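Local coordinates for protein predicted phosphatase, HAD family (Clostridium acetobutylicum, PDB 3MC1) that is a predicted phosphatase of the haloacid dehalogenase (HAD) superfamily that probably hydrolyses phosphate esters, its natural substrate not being established, at residues I22-K27 with L40-F46; Y28-F33 with V68-Y73; I91-S96 with K124-F129; F103-V107 with Y128-V133. One frame throughout, in Å; residues are numbered along the deposited sequence.

Contact 1 of 4, residues I22-K27 with L40-F46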
loop_
_atom_site.group_PDB
_atom_site.type_symbol
_atom_site.label_atom_id
_atom_site.label_comp_id
_atom_site.label_asym_id
_atom_site.label_seq_id
_atom_site.Cartn_x
_atom_site.Cartn_y
_atom_site.Cartn_z
ATOM N N ILE A 22 -11.720 -2.087 -3.972
ATOM C CA ILE A 22 -11.705 -1.447 -2.664
ATOM C C ILE A 22 -12.866 -0.466 -2.487
ATOM O O ILE A 22 -13.538 -0.490 -1.464
ATOM C CB ILE A 22 -10.355 -0.717 -2.422
ATOM C CG1 ILE A 22 -9.219 -1.747 -2.389
ATOM C CG2 ILE A 22 -10.386 0.063 -1.109
ATOM C CD1 ILE A 22 -7.817 -1.135 -2.299
ATOM N N THR A 23 -13.110 0.387 -3.472
ATOM C CA THR A 23 -14.202 1.348 -3.339
ATOM C C THR A 23 -15.542 0.622 -3.305
ATOM O O THR A 23 -16.473 1.058 -2.623
ATOM C CB THR A 23 -14.196 2.404 -4.472
ATOM O OG1 THR A 23 -14.241 1.756 -5.747
ATOM C CG2 THR A 23 -12.947 3.281 -4.377
ATOM N N LYS A 24 -15.636 -0.494 -4.025
ATOM C CA LYS A 24 -16.866 -1.268 -4.032
ATOM C C LYS A 24 -17.095 -1.948 -2.679
ATOM O O LYS A 24 -18.234 -2.061 -2.227
ATOM C CB LYS A 24 -16.848 -2.297 -5.168
ATOM C CG LYS A 24 -17.265 -1.706 -6.504
ATOM C CD LYS A 24 -17.242 -2.721 -7.641
ATOM C CE LYS A 24 -17.663 -2.052 -8.946
ATOM N NZ LYS A 24 -17.727 -2.994 -10.097
ATOM N N SER A 25 -16.017 -2.380 -2.025
ATOM C CA SER A 25 -16.132 -3.020 -0.716
ATOM C C SER A 25 -16.554 -1.980 0.326
ATOM O O SER A 25 -17.330 -2.272 1.235
ATOM C CB SER A 25 -14.798 -3.666 -0.304
ATOM O OG SER A 25 -14.419 -4.675 -1.227
ATOM N N VAL A 26 -16.035 -0.765 0.194
ATOM C CA VAL A 26 -16.388 0.306 1.118
ATOM C C VAL A 26 -17.859 0.687 0.900
ATOM O O VAL A 26 -18.606 0.853 1.859
ATOM C CB VAL A 26 -15.499 1.546 0.893
ATOM C CG1 VAL A 26 -15.913 2.676 1.841
ATOM C CG2 VAL A 26 -14.039 1.165 1.108
ATOM N N LYS A 27 -18.266 0.818 -0.362
ATOM C CA LYS A 27 -19.649 1.169 -0.672
ATOM C C LYS A 27 -20.585 0.099 -0.130
ATOM O O LYS A 27 -21.648 0.410 0.413
ATOM C CB LYS A 27 -19.857 1.314 -2.183
ATOM C CG LYS A 27 -21.302 1.619 -2.558
ATOM C CD LYS A 27 -21.551 1.424 -4.046
ATOM C CE LYS A 27 -21.521 2.735 -4.813
ATOM N NZ LYS A 27 -22.748 3.553 -4.560
ATOM N N LEU A 40 -18.279 5.807 -6.656
ATOM C CA LEU A 40 -17.145 5.131 -6.046
ATOM C C LEU A 40 -15.912 6.010 -5.943
ATOM O O LEU A 40 -15.219 6.006 -4.926
ATOM C CB LEU A 40 -16.812 3.876 -6.852
ATOM C CG LEU A 40 -17.931 2.836 -6.953
ATOM C CD1 LEU A 40 -17.555 1.777 -7.969
ATOM C CD2 LEU A 40 -18.169 2.219 -5.587
ATOM N N SER A 41 -15.645 6.765 -7.001
ATOM C CA SER A 41 -14.486 7.644 -7.044
ATOM C C SER A 41 -14.318 8.482 -5.778
ATOM O O SER A 41 -13.198 8.803 -5.383
ATOM C CB SER A 41 -14.580 8.563 -8.261
ATOM O OG SER A 41 -13.407 9.346 -8.390
ATOM N N SER A 42 -15.427 8.834 -5.134
ATOM C CA SER A 42 -15.353 9.638 -3.921
ATOM C C SER A 42 -14.801 8.830 -2.744
ATOM O O SER A 42 -14.562 9.371 -1.662
ATOM C CB SER A 42 -16.735 10.200 -3.573
ATOM O OG SER A 42 -17.639 9.175 -3.218
ATOM N N LEU A 43 -14.599 7.535 -2.958
ATOM C CA LEU A 43 -14.070 6.671 -1.913
ATOM C C LEU A 43 -12.612 6.289 -2.191
ATOM O O LEU A 43 -12.059 5.415 -1.530
ATOM C CB LEU A 43 -14.928 5.403 -1.787
ATOM C CG LEU A 43 -16.399 5.622 -1.421
ATOM C CD1 LEU A 43 -17.130 4.286 -1.363
ATOM C CD2 LEU A 43 -16.485 6.345 -0.089
ATOM N N ASN A 44 -11.994 6.948 -3.166
ATOM C CA ASN A 44 -10.601 6.662 -3.504
ATOM C C ASN A 44 -9.662 6.879 -2.328
ATOM O O ASN A 44 -8.661 6.176 -2.198
ATOM C CB ASN A 44 -10.137 7.529 -4.682
ATOM C CG ASN A 44 -10.648 7.022 -6.019
ATOM O OD1 ASN A 44 -11.416 6.062 -6.075
ATOM N ND2 ASN A 44 -10.228 7.668 -7.101
ATOM N N LYS A 45 -9.989 7.847 -1.475
ATOM C CA LYS A 45 -9.155 8.165 -0.318
ATOM C C LYS A 45 -9.017 6.991 0.645
ATOM O O LYS A 45 -8.149 7.002 1.522
ATOM C CB LYS A 45 -9.716 9.375 0.443
ATOM C CG LYS A 45 -11.001 9.090 1.197
ATOM C CD LYS A 45 -12.226 9.318 0.334
ATOM C CE LYS A 45 -12.661 10.774 0.395
ATOM N NZ LYS A 45 -13.110 11.153 1.769
ATOM N N PHE A 46 -9.884 5.991 0.491
ATOM C CA PHE A 46 -9.850 4.791 1.329
ATOM C C PHE A 46 -8.756 3.842 0.835
ATOM O O PHE A 46 -8.440 2.842 1.488
ATOM C CB PHE A 46 -11.201 4.063 1.266
ATOM C CG PHE A 46 -12.169 4.443 2.362
ATOM C CD1 PHE A 46 -12.250 3.689 3.530
ATOM C CD2 PHE A 46 -13.022 5.534 2.212
ATOM C CE1 PHE A 46 -13.174 4.014 4.536
ATOM C CE2 PHE A 46 -13.946 5.866 3.210
ATOM C CZ PHE A 46 -14.021 5.105 4.369
#

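Contact 2 of 4, residues Y28-F33 with V68-Y73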
loop_
_atom_site.group_PDB
_atom_site.type_symbol
_atom_site.label_atom_id
_atom_site.label_comp_id
_atom_site.label_asym_id
_atom_site.label_seq_id
_atom_site.Cartn_x
_atom_site.Cartn_y
_atom_site.Cartn_z
ATOM N N TYR A 28 -20.188 -1.163 -0.281
ATOM C CA TYR A 28 -20.995 -2.276 0.213
ATOM C C TYR A 28 -21.151 -2.164 1.725
ATOM O O TYR A 28 -22.229 -2.412 2.271
ATOM C CB TYR A 28 -20.335 -3.619 -0.111
ATOM C CG TYR A 28 -20.974 -4.768 0.631
ATOM C CD1 TYR A 28 -22.187 -5.307 0.203
ATOM C CD2 TYR A 28 -20.399 -5.280 1.796
ATOM C CE1 TYR A 28 -22.818 -6.325 0.916
ATOM C CE2 TYR A 28 -21.020 -6.301 2.520
ATOM C CZ TYR A 28 -22.232 -6.814 2.071
ATOM O OH TYR A 28 -22.873 -7.802 2.784
ATOM N N SER A 29 -20.058 -1.805 2.395
ATOM C CA SER A 29 -20.054 -1.658 3.847
ATOM C C SER A 29 -20.881 -0.461 4.317
ATOM O O SER A 29 -21.688 -0.579 5.240
ATOM C CB SER A 29 -18.618 -1.503 4.352
ATOM O OG SER A 29 -18.599 -1.283 5.750
ATOM N N LEU A 30 -20.671 0.687 3.682
ATOM C CA LEU A 30 -21.383 1.905 4.053
ATOM C C LEU A 30 -22.885 1.771 3.836
ATOM O O LEU A 30 -23.677 2.257 4.646
ATOM C CB LEU A 30 -20.850 3.095 3.252
ATOM C CG LEU A 30 -19.395 3.497 3.514
ATOM C CD1 LEU A 30 -18.988 4.586 2.540
ATOM C CD2 LEU A 30 -19.236 3.974 4.951
ATOM N N ASN A 31 -23.269 1.116 2.744
ATOM C CA ASN A 31 -24.680 0.916 2.424
ATOM C C ASN A 31 -25.390 0.119 3.514
ATOM O O ASN A 31 -26.607 0.218 3.663
ATOM C CB ASN A 31 -24.826 0.202 1.078
ATOM C CG ASN A 31 -24.515 1.111 -0.097
ATOM O OD1 ASN A 31 -24.064 2.244 0.083
ATOM N ND2 ASN A 31 -24.749 0.617 -1.307
ATOM N N LYS A 32 -24.627 -0.671 4.266
ATOM C CA LYS A 32 -25.184 -1.458 5.360
ATOM C C LYS A 32 -25.524 -0.526 6.522
ATOM O O LYS A 32 -26.240 -0.901 7.445
ATOM C CB LYS A 32 -24.177 -2.508 5.838
ATOM C CG LYS A 32 -23.924 -3.637 4.864
ATOM C CD LYS A 32 -25.216 -4.369 4.553
ATOM C CE LYS A 32 -24.939 -5.687 3.872
ATOM N NZ LYS A 32 -24.154 -6.562 4.778
ATOM N N PHE A 33 -24.986 0.687 6.471
ATOM C CA PHE A 33 -25.232 1.682 7.507
ATOM C C PHE A 33 -26.200 2.703 6.929
ATOM O O PHE A 33 -26.393 3.791 7.481
ATOM C CB PHE A 33 -23.918 2.359 7.906
ATOM C CG PHE A 33 -22.958 1.444 8.612
ATOM C CD1 PHE A 33 -23.174 1.074 9.932
ATOM C CD2 PHE A 33 -21.845 0.935 7.949
ATOM C CE1 PHE A 33 -22.292 0.208 10.585
ATOM C CE2 PHE A 33 -20.963 0.072 8.594
ATOM C CZ PHE A 33 -21.186 -0.293 9.912
ATOM N N VAL A 68 -16.903 -3.057 12.824
ATOM C CA VAL A 68 -18.049 -3.732 12.221
ATOM C C VAL A 68 -18.027 -3.437 10.732
ATOM O O VAL A 68 -18.235 -4.332 9.905
ATOM C CB VAL A 68 -19.387 -3.225 12.816
ATOM C CG1 VAL A 68 -20.561 -3.787 12.015
ATOM C CG2 VAL A 68 -19.497 -3.648 14.271
ATOM N N ALA A 69 -17.770 -2.171 10.409
ATOM C CA ALA A 69 -17.698 -1.712 9.034
ATOM C C ALA A 69 -16.595 -2.449 8.270
ATOM O O ALA A 69 -16.751 -2.766 7.089
ATOM C CB ALA A 69 -17.438 -0.213 9.004
ATOM N N ILE A 70 -15.481 -2.712 8.947
ATOM C CA ILE A 70 -14.364 -3.413 8.321
ATOM C C ILE A 70 -14.791 -4.835 7.971
ATOM O O ILE A 70 -14.440 -5.354 6.913
ATOM C CB ILE A 70 -13.128 -3.436 9.263
ATOM C CG1 ILE A 70 -12.516 -2.033 9.332
ATOM C CG2 ILE A 70 -12.102 -4.450 8.770
ATOM C CD1 ILE A 70 -11.385 -1.884 10.361
ATOM N N ASP A 71 -15.567 -5.461 8.851
ATOM C CA ASP A 71 -16.035 -6.817 8.584
ATOM C C ASP A 71 -16.963 -6.889 7.377
ATOM O O ASP A 71 -16.868 -7.829 6.586
ATOM C CB ASP A 71 -16.722 -7.401 9.818
ATOM C CG ASP A 71 -15.741 -7.728 10.914
ATOM O OD1 ASP A 71 -14.625 -8.181 10.582
ATOM O OD2 ASP A 71 -16.076 -7.547 12.101
ATOM N N TYR A 72 -17.859 -5.911 7.225
ATOM C CA TYR A 72 -18.761 -5.907 6.072
ATOM C C TYR A 72 -17.918 -5.756 4.810
ATOM O O TYR A 72 -18.146 -6.420 3.802
ATOM C CB TYR A 72 -19.750 -4.740 6.125
ATOM C CG TYR A 72 -20.797 -4.831 7.206
ATOM C CD1 TYR A 72 -21.385 -6.049 7.539
ATOM C CD2 TYR A 72 -21.225 -3.685 7.878
ATOM C CE1 TYR A 72 -22.375 -6.125 8.520
ATOM C CE2 TYR A 72 -22.210 -3.747 8.857
ATOM C CZ TYR A 72 -22.779 -4.972 9.174
ATOM O OH TYR A 72 -23.739 -5.040 10.159
ATOM N N TYR A 73 -16.960 -4.842 4.878
ATOM C CA TYR A 73 -16.053 -4.581 3.773
ATOM C C TYR A 73 -15.438 -5.911 3.339
ATOM O O TYR A 73 -15.449 -6.256 2.157
ATOM C CB TYR A 73 -14.958 -3.624 4.249
ATOM C CG TYR A 73 -13.779 -3.452 3.310
ATOM C CD1 TYR A 73 -13.642 -2.298 2.551
ATOM C CD2 TYR A 73 -12.764 -4.420 3.236
ATOM C CE1 TYR A 73 -12.522 -2.093 1.747
ATOM C CE2 TYR A 73 -11.641 -4.229 2.428
ATOM C CZ TYR A 73 -11.526 -3.062 1.692
ATOM O OH TYR A 73 -10.407 -2.830 0.928
#

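Contact 3 of 4, residues I91-S96 with K124-F129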
loop_
_atom_site.group_PDB
_atom_site.type_symbol
_atom_site.label_atom_id
_atom_site.label_comp_id
_atom_site.label_asym_id
_atom_site.label_seq_id
_atom_site.Cartn_x
_atom_site.Cartn_y
_atom_site.Cartn_z
ATOM N N ILE A 91 4.927 -2.494 -14.047
ATOM C CA ILE A 91 5.343 -2.994 -12.740
ATOM C C ILE A 91 6.097 -4.320 -12.750
ATOM O O ILE A 91 7.157 -4.424 -12.146
ATOM C CB ILE A 91 4.148 -3.107 -11.753
ATOM C CG1 ILE A 91 3.766 -1.715 -11.234
ATOM C CG2 ILE A 91 4.521 -4.027 -10.587
ATOM C CD1 ILE A 91 4.871 -1.008 -10.462
ATOM N N GLU A 92 5.569 -5.344 -13.405
ATOM C CA GLU A 92 6.300 -6.603 -13.419
ATOM C C GLU A 92 7.674 -6.426 -14.072
ATOM O O GLU A 92 8.662 -6.993 -13.606
ATOM C CB GLU A 92 5.509 -7.701 -14.135
ATOM C CG GLU A 92 6.294 -8.987 -14.285
ATOM C CD GLU A 92 5.408 -10.185 -14.576
ATOM O OE1 GLU A 92 4.280 -9.994 -15.079
ATOM O OE2 GLU A 92 5.852 -11.320 -14.317
ATOM N N ALA A 93 7.732 -5.641 -15.145
ATOM C CA ALA A 93 9.002 -5.377 -15.826
ATOM C C ALA A 93 9.971 -4.747 -14.809
ATOM O O ALA A 93 11.144 -5.119 -14.727
ATOM C CB ALA A 93 8.773 -4.435 -16.983
ATOM N N LEU A 94 9.459 -3.805 -14.024
ATOM C CA LEU A 94 10.249 -3.133 -12.992
ATOM C C LEU A 94 10.810 -4.135 -11.984
ATOM O O LEU A 94 12.019 -4.160 -11.730
ATOM C CB LEU A 94 9.387 -2.091 -12.253
ATOM C CG LEU A 94 10.047 -1.436 -11.024
ATOM C CD1 LEU A 94 11.276 -0.633 -11.459
ATOM C CD2 LEU A 94 9.057 -0.538 -10.313
ATOM N N LEU A 95 9.927 -4.957 -11.416
ATOM C CA LEU A 95 10.318 -5.963 -10.430
ATOM C C LEU A 95 11.377 -6.911 -10.969
ATOM O O LEU A 95 12.338 -7.238 -10.269
ATOM C CB LEU A 95 9.101 -6.777 -9.994
ATOM C CG LEU A 95 7.962 -5.981 -9.353
ATOM C CD1 LEU A 95 6.784 -6.913 -9.041
ATOM C CD2 LEU A 95 8.473 -5.326 -8.085
ATOM N N SER A 96 11.188 -7.369 -12.205
ATOM C CA SER A 96 12.149 -8.285 -12.812
ATOM C C SER A 96 13.508 -7.589 -12.916
ATOM O O SER A 96 14.517 -8.124 -12.464
ATOM C CB SER A 96 11.681 -8.710 -14.206
ATOM O OG SER A 96 12.540 -9.700 -14.750
ATOM N N LYS A 124 0.573 -13.375 -10.060
ATOM C CA LYS A 124 1.841 -14.016 -10.415
ATOM C C LYS A 124 3.087 -13.157 -10.200
ATOM O O LYS A 124 4.064 -13.261 -10.946
ATOM C CB LYS A 124 1.767 -14.477 -11.870
ATOM C CG LYS A 124 0.531 -15.333 -12.152
ATOM C CD LYS A 124 0.348 -15.592 -13.624
ATOM C CE LYS A 124 -0.955 -16.340 -13.900
ATOM N NZ LYS A 124 -1.053 -16.742 -15.334
ATOM N N LEU A 125 3.062 -12.321 -9.170
ATOM C CA LEU A 125 4.197 -11.449 -8.865
ATOM C C LEU A 125 4.806 -11.820 -7.519
ATOM O O LEU A 125 5.833 -11.273 -7.130
ATOM C CB LEU A 125 3.739 -9.981 -8.802
ATOM C CG LEU A 125 3.011 -9.346 -9.994
ATOM C CD1 LEU A 125 2.628 -7.918 -9.637
ATOM C CD2 LEU A 125 3.895 -9.362 -11.238
ATOM N N ALA A 126 4.184 -12.761 -6.816
ATOM C CA ALA A 126 4.646 -13.133 -5.479
ATOM C C ALA A 126 6.117 -13.520 -5.310
ATOM O O ALA A 126 6.754 -13.134 -4.335
ATOM C CB ALA A 126 3.758 -14.241 -4.917
ATOM N N PHE A 127 6.661 -14.277 -6.252
ATOM C CA PHE A 127 8.041 -14.723 -6.131
ATOM C C PHE A 127 9.125 -13.675 -6.353
ATOM O O PHE A 127 10.312 -13.938 -6.119
ATOM C CB PHE A 127 8.243 -15.934 -7.034
ATOM C CG PHE A 127 7.589 -17.175 -6.499
ATOM C CD1 PHE A 127 8.054 -17.760 -5.327
ATOM C CD2 PHE A 127 6.491 -17.735 -7.142
ATOM C CE1 PHE A 127 7.433 -18.891 -4.801
ATOM C CE2 PHE A 127 5.861 -18.867 -6.626
ATOM C CZ PHE A 127 6.331 -19.448 -5.456
ATOM N N TYR A 128 8.727 -12.489 -6.799
ATOM C CA TYR A 128 9.689 -11.408 -7.002
ATOM C C TYR A 128 10.070 -10.851 -5.635
ATOM O O TYR A 128 11.080 -10.156 -5.487
ATOM C CB TYR A 128 9.074 -10.279 -7.821
ATOM C CG TYR A 128 8.908 -10.563 -9.296
ATOM C CD1 TYR A 128 10.018 -10.799 -10.112
ATOM C CD2 TYR A 128 7.645 -10.574 -9.885
ATOM C CE1 TYR A 128 9.875 -11.035 -11.479
ATOM C CE2 TYR A 128 7.486 -10.808 -11.255
ATOM C CZ TYR A 128 8.607 -11.037 -12.045
ATOM O OH TYR A 128 8.455 -11.256 -13.388
ATOM N N PHE A 129 9.267 -11.181 -4.628
ATOM C CA PHE A 129 9.482 -10.651 -3.284
ATOM C C PHE A 129 10.101 -11.594 -2.278
ATOM O O PHE A 129 9.798 -12.784 -2.260
ATOM C CB PHE A 129 8.143 -10.133 -2.734
ATOM C CG PHE A 129 7.540 -9.042 -3.575
ATOM C CD1 PHE A 129 8.018 -7.730 -3.478
ATOM C CD2 PHE A 129 6.574 -9.340 -4.539
ATOM C CE1 PHE A 129 7.546 -6.733 -4.334
ATOM C CE2 PHE A 129 6.101 -8.351 -5.398
ATOM C CZ PHE A 129 6.590 -7.046 -5.296
#

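Contact 4 of 4, residues F103-V107 with Y128-V133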
loop_
_atom_site.group_PDB
_atom_site.type_symbol
_atom_site.label_atom_id
_atom_site.label_comp_id
_atom_site.label_asym_id
_atom_site.label_seq_id
_atom_site.Cartn_x
_atom_site.Cartn_y
_atom_site.Cartn_z
ATOM N N PHE A 103 18.723 -6.365 -6.229
ATOM C CA PHE A 103 17.911 -5.805 -5.152
ATOM C C PHE A 103 17.043 -6.886 -4.497
ATOM O O PHE A 103 16.614 -7.833 -5.157
ATOM C CB PHE A 103 16.972 -4.721 -5.699
ATOM C CG PHE A 103 17.639 -3.407 -5.994
ATOM C CD1 PHE A 103 18.141 -2.621 -4.963
ATOM C CD2 PHE A 103 17.730 -2.938 -7.304
ATOM C CE1 PHE A 103 18.722 -1.382 -5.228
ATOM C CE2 PHE A 103 18.311 -1.699 -7.587
ATOM C CZ PHE A 103 18.810 -0.915 -6.543
ATOM N N HIS A 104 16.808 -6.750 -3.196
ATOM C CA HIS A 104 15.927 -7.669 -2.478
ATOM C C HIS A 104 14.642 -6.851 -2.355
ATOM O O HIS A 104 14.673 -5.733 -1.833
ATOM C CB HIS A 104 16.468 -7.997 -1.087
ATOM C CG HIS A 104 17.635 -8.932 -1.096
ATOM N ND1 HIS A 104 18.892 -8.553 -1.520
ATOM C CD2 HIS A 104 17.732 -10.240 -0.759
ATOM C CE1 HIS A 104 19.710 -9.587 -1.444
ATOM N NE2 HIS A 104 19.031 -10.623 -0.985
ATOM N N LEU A 105 13.527 -7.396 -2.840
ATOM C CA LEU A 105 12.254 -6.673 -2.829
ATOM C C LEU A 105 11.325 -7.140 -1.721
ATOM O O LEU A 105 11.203 -8.337 -1.476
ATOM C CB LEU A 105 11.564 -6.814 -4.199
ATOM C CG LEU A 105 12.455 -6.581 -5.435
ATOM C CD1 LEU A 105 11.643 -6.724 -6.733
ATOM C CD2 LEU A 105 13.077 -5.199 -5.365
ATOM N N VAL A 106 10.663 -6.184 -1.064
ATOM C CA VAL A 106 9.758 -6.490 0.041
ATOM C C VAL A 106 8.468 -5.679 -0.059
ATOM O O VAL A 106 8.482 -4.532 -0.491
ATOM C CB VAL A 106 10.431 -6.149 1.416
ATOM C CG1 VAL A 106 9.490 -6.481 2.577
ATOM C CG2 VAL A 106 11.744 -6.932 1.575
ATOM N N VAL A 107 7.343 -6.281 0.319
ATOM C CA VAL A 107 6.094 -5.534 0.316
ATOM C C VAL A 107 5.834 -5.174 1.778
ATOM O O VAL A 107 5.881 -6.030 2.658
ATOM C CB VAL A 107 4.888 -6.357 -0.209
ATOM C CG1 VAL A 107 3.586 -5.581 0.052
ATOM C CG2 VAL A 107 5.037 -6.620 -1.701
ATOM N N TYR A 128 8.727 -12.489 -6.799
ATOM C CA TYR A 128 9.689 -11.408 -7.002
ATOM C C TYR A 128 10.070 -10.851 -5.635
ATOM O O TYR A 128 11.080 -10.156 -5.487
ATOM C CB TYR A 128 9.074 -10.279 -7.821
ATOM C CG TYR A 128 8.908 -10.563 -9.296
ATOM C CD1 TYR A 128 10.018 -10.799 -10.112
ATOM C CD2 TYR A 128 7.645 -10.574 -9.885
ATOM C CE1 TYR A 128 9.875 -11.035 -11.479
ATOM C CE2 TYR A 128 7.486 -10.808 -11.255
ATOM C CZ TYR A 128 8.607 -11.037 -12.045
ATOM O OH TYR A 128 8.455 -11.256 -13.388
ATOM N N PHE A 129 9.267 -11.181 -4.628
ATOM C CA PHE A 129 9.482 -10.651 -3.284
ATOM C C PHE A 129 10.101 -11.594 -2.278
ATOM O O PHE A 129 9.798 -12.784 -2.260
ATOM C CB PHE A 129 8.143 -10.133 -2.734
ATOM C CG PHE A 129 7.540 -9.042 -3.575
ATOM C CD1 PHE A 129 8.018 -7.730 -3.478
ATOM C CD2 PHE A 129 6.574 -9.340 -4.539
ATOM C CE1 PHE A 129 7.546 -6.733 -4.334
ATOM C CE2 PHE A 129 6.101 -8.351 -5.398
ATOM C CZ PHE A 129 6.590 -7.046 -5.296
ATOM N N ASP A 130 10.971 -11.035 -1.441
ATOM C CA ASP A 130 11.635 -11.762 -0.370
ATOM C C ASP A 130 10.636 -11.961 0.768
ATOM O O ASP A 130 10.729 -12.918 1.532
ATOM C CB ASP A 130 12.823 -10.957 0.151
ATOM C CG ASP A 130 14.082 -11.184 -0.656
ATOM O OD1 ASP A 130 13.980 -11.498 -1.860
ATOM O OD2 ASP A 130 15.174 -11.029 -0.083
ATOM N N ALA A 131 9.694 -11.034 0.892
ATOM C CA ALA A 131 8.677 -11.136 1.929
ATOM C C ALA A 131 7.519 -10.207 1.595
ATOM O O ALA A 131 7.692 -9.213 0.896
ATOM C CB ALA A 131 9.270 -10.773 3.293
ATOM N N ILE A 132 6.333 -10.554 2.083
ATOM C CA ILE A 132 5.138 -9.747 1.869
ATOM C C ILE A 132 4.616 -9.529 3.275
ATOM O O ILE A 132 4.020 -10.418 3.873
ATOM C CB ILE A 132 4.106 -10.505 0.992
ATOM C CG1 ILE A 132 4.666 -10.652 -0.426
ATOM C CG2 ILE A 132 2.777 -9.754 0.967
ATOM C CD1 ILE A 132 3.892 -11.608 -1.314
ATOM N N VAL A 133 4.868 -8.341 3.810
ATOM C CA VAL A 133 4.482 -8.019 5.170
ATOM C C VAL A 133 3.310 -7.050 5.225
ATOM O O VAL A 133 3.436 -5.877 4.874
ATOM C CB VAL A 133 5.680 -7.415 5.935
ATOM C CG1 VAL A 133 5.372 -7.344 7.425
ATOM C CG2 VAL A 133 6.939 -8.265 5.671
HETATM O O HOH W 1 13.396 -10.109 -3.773
#

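Contact 1 of 4, residues I22-K27 with L40-F46
Segment 22-27 is a central piece of helix 19-31. Segment 40-46 is a run of tight 3-10 turns, with backbone bonds such as L43 N to L40 O (2.6 Å) and F46 N to L43 O (3.0 Å). The nearest CA atoms are those of T23 and L40, 5.5 Å apart. No hydrogen bond crosses between the segments, so the contact is held by side-chain packing. T23 sits at the centre. Its OG1 lies 3.5 Å from L40 CB, and its CG2 lies 3.9 Å from L43 CB and 3.6 Å from N44 OD1. The T23 hydroxyl is itself bonded back to A19 O in the helix. Both segments probably belong to the helical cap inserted after the first strand, as in C1 caps of the HAD superfamily. L40 meets the stems of two lysines: its CD1 is 3.8 Å from K24 CG, and its CD2 is 3.5 Å from K27 CE. The charged ends have other partners, K24 with E20 and K27 with V37 O. L43 CD1 reaches the helix backbone, 3.5 Å from T23 O, and also lies 3.8 Å from V26 CG1. V26 CG1 makes a CH-pi contact, 3.8 Å from the F46 ring centroid and almost on the ring normal. Helix 51-59 packs on the same cluster, with F55 against V26 and edge-to-face with F46.

Contact 2 of 4, residues Y28-F33 with V68-Y73
Y72 is the main bump on helix 63-81. It projects from that helix into a hollow formed by S29, K32 and F33 of segment 28-33. K32 covers one face of the Y72 ring: its CB sits 4.1 Å from the ring centroid in a CH-pi contact. F33 closes the hollow. The edge of Y72 points toward the face of F33 in an offset edge-to-face pair, with centroids 5.6 Å apart and planes at 61°. F33 also leans over the other helix, with CZ 4.1 Å from V68 CG1 and CE2 3.6 Å from A69 CB. The CA atoms of S29 and Y73 are 5.0 Å apart, and S29 CB lies 3.8 Å from Y73 N. At the other end, the edge of the Y28 ring meets the backbone, with CE2 3.1 Å from Y72 O. This is a helix-helix contact within the probable cap domain, and F61 adds a further ring against F33. The direct hydrogen bond between the segments runs from S29 OG to A69 O (2.7 Å), an acceptor that also takes Y73 N of its own helix. K32 NZ donates to Y28 OH (2.7 Å) and makes an off-centre cation-pi contact, 4.5 Å from the Y72 ring centroid. The lysine charge is thus met by a phenol oxygen and an aromatic ring, and the join is mainly aromatic, without a salt bridge between the segments.

Contact 3 of 4, residues I91-S96 with K124-F129
I91 opens helix 91-101 and makes a light contact, its CG2 4.4 Å from L125 CD1. E92 does more. Its CB lies 3.7 Å from L125 CD2, and its OE2 accepts a hydrogen bond from Y128 OH (2.8 Å) at the edge of the tyrosine ring. One turn on, L95 points into the loop. Its CB lies over the Y128 ring, 4.1 Å from the centroid, in a CH-pi contact. Its CD1 touches Y128 CD2 at 3.9 Å and F129 CZ at 3.8 Å. S96 ends the segment with CB 4.0 Å from Y128 CE1. The facing loop begins at K124, where positive phi and two bonds back into the last turn make a Schellman motif after helix 113-122. A short 3-10 turn, 126-128, then presents Y128. The loop is thus packed against helix 91-101 just before the chain enters edge strand 131-135. L95 and F129 both reach L105 of strand 104-109, and helix 207-215 touches I91 and L94.

Contact 4 of 4, residues F103-V107 with Y128-V133
Three backbone hydrogen bonds join the segments: D130 N to L105 O (2.7 Å), V107 N to A131 O (3.0 Å) and V133 N to V107 O (2.8 Å). V107 thus bonds to residues before and after I132, its parallel bridge partner. A water adds a link beside the D130 N to L105 O bond: it accepts from L105 N (2.9 Å) and donates to Y128 O (2.9 Å) and D130 OD1 (2.4 Å). The strands run parallel, their axes at 24°, as the two strands of a beta-alpha-beta crossover through helix 113-122 in the HAD Rossmann-like core. V107 CG2 lies over the F129 ring, 3.7 Å from its centroid, and V107 CB is 4.2 Å from I132 CG2. L105 CB meets F129 CD1 at 3.7 Å. V106 CG1 is 4.4 Å from A131 CB, and helix 144-155 covers this face. Backbone bonding sets the pairing of edge strand 131-135. L105 O is taken by D130 N, and A131 N is buried with no partner in the model.

Overall arrangement
The contacts fall into two pairs. Contacts 1 and 2 share helix 19-31 in the probable cap, with centres 12 Å apart. Y73 of contact 2 joins them, its CD1 3.4 Å from S25 CB of contact 1. Contacts 3 and 4 lie in the core domain, centres 9 Å apart, and share Y128 and F129. Between the pairs, centres are 26 to 32 Å apart and nothing touches. The sodium ion, bound by D10, D12 and D167, marks the probable active site. The side chain of I22 is about 8 Å from the sodium ion, that of V107 about 10 Å, and those of I91 and Y73 about 11 Å. Bound glycerol, probably from the crystallisation liquor, lies about 4 Å from the I22 side chain.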